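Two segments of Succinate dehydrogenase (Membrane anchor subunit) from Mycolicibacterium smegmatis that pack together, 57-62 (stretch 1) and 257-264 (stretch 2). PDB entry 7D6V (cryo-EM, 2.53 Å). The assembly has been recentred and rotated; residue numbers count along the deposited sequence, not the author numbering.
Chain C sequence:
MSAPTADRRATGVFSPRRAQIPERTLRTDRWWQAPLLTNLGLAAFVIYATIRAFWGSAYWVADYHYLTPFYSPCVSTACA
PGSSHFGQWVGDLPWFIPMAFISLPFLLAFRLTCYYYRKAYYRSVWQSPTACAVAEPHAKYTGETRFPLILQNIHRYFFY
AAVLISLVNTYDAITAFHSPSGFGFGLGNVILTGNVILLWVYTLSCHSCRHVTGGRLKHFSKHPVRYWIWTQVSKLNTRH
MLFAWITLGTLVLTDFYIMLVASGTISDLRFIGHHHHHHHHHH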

# COMPACT_ATOMS: atom_id res chain seq x y z
N SER C 57 21.99 51.24 22.06
CA SER C 57 21.73 51.65 23.43
C SER C 57 20.54 50.87 23.96
O SER C 57 19.85 50.18 23.22
CB SER C 57 21.50 53.16 23.52
OG SER C 57 20.23 53.52 23.01
N ALA C 58 20.33 51.00 25.27
CA ALA C 58 19.23 50.34 25.99
C ALA C 58 19.30 48.82 25.82
O ALA C 58 18.38 48.18 25.30
CB ALA C 58 17.87 50.89 25.54
N TYR C 59 20.40 48.25 26.30
CA TYR C 59 20.62 46.81 26.18
C TYR C 59 21.20 46.18 27.44
O TYR C 59 21.40 44.96 27.45
CB TYR C 59 21.55 46.51 24.99
CG TYR C 59 22.90 47.18 25.09
CD1 TYR C 59 23.96 46.55 25.73
CD2 TYR C 59 23.12 48.44 24.56
CE1 TYR C 59 25.19 47.15 25.83
CE2 TYR C 59 24.36 49.04 24.65
CZ TYR C 59 25.39 48.39 25.29
OH TYR C 59 26.62 48.99 25.39
N TRP C 60 21.46 46.95 28.49
CA TRP C 60 22.16 46.45 29.67
C TRP C 60 21.57 47.10 30.91
O TRP C 60 21.50 48.33 30.99
CB TRP C 60 23.66 46.75 29.56
CG TRP C 60 24.45 46.53 30.81
CD1 TRP C 60 25.04 47.48 31.58
CD2 TRP C 60 24.79 45.27 31.41
NE1 TRP C 60 25.71 46.91 32.63
CE2 TRP C 60 25.57 45.55 32.55
CE3 TRP C 60 24.50 43.94 31.10
CZ2 TRP C 60 26.06 44.55 33.38
CZ3 TRP C 60 24.98 42.95 31.93
CH2 TRP C 60 25.76 43.26 33.05
N VAL C 61 21.16 46.28 31.88
CA VAL C 61 20.76 46.75 33.20
C VAL C 61 21.93 46.52 34.15
O VAL C 61 22.31 45.38 34.41
CB VAL C 61 19.50 46.05 33.70
CG1 VAL C 61 18.95 46.77 34.91
CG2 VAL C 61 18.45 45.98 32.61
N ALA C 62 22.50 47.62 34.66
CA ALA C 62 23.67 47.50 35.52
C ALA C 62 23.32 46.87 36.87
O ALA C 62 24.14 46.15 37.44
CB ALA C 62 24.30 48.88 35.73
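Stretch 2 257-264: YIMLVASG

Stretch 2 is helical and packs against an irregular segment in which only Trp60 and Val61 have strand conformation. Its phi/psi values from Tyr257 to Ala262 stay close to -65/-43, and the backbone bonds from Val261 N to Tyr257 O (3.0 Å) and from Ala262 N to Ile258 O (2.9 Å) mark regular helical turns. Stretch 1 is more contorted: Ala58 adopts positive phi and psi (58/61), a left-handed conformation, before the chain extends through Trp60 and Val61. Stretch 1 runs across the helix instead of along it: Ala58, Tyr59, Trp60 and Val61 in turn all come within 4.5 Å of Ala262. The two backbones come closest where the CA atoms of Ala58 and Met259 lie 5.2 Å apart. So near an approach is compatible with the small side chain of Ala58, which points toward the helix and is the most extensively covered residue of the contact.

Ala58 rests on one turn of the helix. Ala58 O lies 3.8 Å from Met259 CA, Ala58 CB 4.0 Å from Met259 CG, and Ala58 CA 3.9 Å from Ala262 CB. The CA-to-CB bond of Met259 runs sideways to stretch 1, and with chi1 and chi2 both t the side chain extends so that its end leads away; the contact with Ala58 is therefore made near the base of the side chain, while chi3 is p. Ser263, one turn further along, has chi1 in m, which folds its hydroxyl back onto the helix: Ser263 OG donates to Met259 O at 3.1 Å, the carbonyl that also accepts from Ser263 N at 2.9 Å. In this position Ser263 OG meets Ala58 CB at 3.8 Å, a van der Waals approach.

Ala262 points toward stretch 1, and its methyl group is short enough to let the backbone of the opposing segment pass close by, with Ala262 CB 4.2 Å from Tyr59 N and 4.1 Å from Trp60 O. Ile258, one turn earlier, also points toward stretch 1; chi1 m places Ile258 CG2 4.0 Å from Tyr59 O, while chi2 t sets the position of CD1. Tyr59 (chi1 p) and Trp60 (chi1 t) direct their CA-to-CB bonds away from the helix, so their aromatic rings leave the interface to main-chain atoms, and Tyr59 OH is hydrogen-bonded elsewhere in the structure. At Val61 the side chain turns back toward the helix. Both Val61 and Val261 have chi1 t, and Val61 CG2 meets Val261 CG1 at 4.0 Å.

No hydrogen bond crosses between the stretches. The 312 Å² buried in total comes mainly from Ala58, Val61, Ala262 and Ile258, in van der Waals packing that includes main-chain atoms.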

# COMPACT_ATOMS: atom_id res chain seq x y z
N TYR C 257 11.43 43.53 26.61
CA TYR C 257 11.39 43.71 28.05
C TYR C 257 12.68 44.33 28.57
O TYR C 257 12.65 45.25 29.39
CB TYR C 257 11.12 42.38 28.75
CG TYR C 257 11.00 42.51 30.25
CD1 TYR C 257 9.79 42.82 30.85
CD2 TYR C 257 12.11 42.35 31.07
CE1 TYR C 257 9.68 42.96 32.21
CE2 TYR C 257 12.01 42.48 32.44
CZ TYR C 257 10.79 42.79 33.00
OH TYR C 257 10.69 42.92 34.36
N ILE C 258 13.82 43.82 28.11
CA ILE C 258 15.09 44.36 28.60
C ILE C 258 15.24 45.82 28.21
O ILE C 258 15.69 46.65 29.00
CB ILE C 258 16.27 43.50 28.11
CG1 ILE C 258 16.25 42.13 28.77
CG2 ILE C 258 17.59 44.18 28.43
CD1 ILE C 258 17.42 41.27 28.43
N MET C 259 14.85 46.16 26.98
CA MET C 259 14.88 47.55 26.54
C MET C 259 13.98 48.43 27.40
O MET C 259 14.37 49.54 27.77
CB MET C 259 14.44 47.64 25.08
CG MET C 259 14.48 49.04 24.51
SD MET C 259 13.97 49.07 22.79
CE MET C 259 12.22 48.76 22.96
N LEU C 260 12.78 47.94 27.73
CA LEU C 260 11.89 48.72 28.57
C LEU C 260 12.50 48.99 29.94
O LEU C 260 12.42 50.10 30.46
CB LEU C 260 10.55 48.00 28.73
CG LEU C 260 9.59 48.10 27.55
CD1 LEU C 260 8.55 47.01 27.65
CD2 LEU C 260 8.94 49.46 27.55
N VAL C 261 13.14 47.97 30.52
CA VAL C 261 13.74 48.14 31.84
C VAL C 261 14.95 49.07 31.78
O VAL C 261 15.15 49.89 32.67
CB VAL C 261 14.09 46.77 32.45
CG1 VAL C 261 14.73 46.95 33.81
CG2 VAL C 261 12.85 45.92 32.56
N ALA C 262 15.77 48.95 30.73
CA ALA C 262 16.95 49.81 30.64
C ALA C 262 16.53 51.26 30.43
O ALA C 262 17.07 52.17 31.08
CB ALA C 262 17.86 49.35 29.51
N SER C 263 15.59 51.51 29.53
CA SER C 263 15.12 52.88 29.31
C SER C 263 14.49 53.42 30.58
O SER C 263 15.01 54.37 31.18
CB SER C 263 14.12 52.92 28.16
OG SER C 263 14.73 52.54 26.94
N GLY C 264 13.37 52.84 30.99
CA GLY C 264 12.86 53.03 32.33
C GLY C 264 11.53 52.35 32.51
O GLY C 264 10.58 52.59 31.75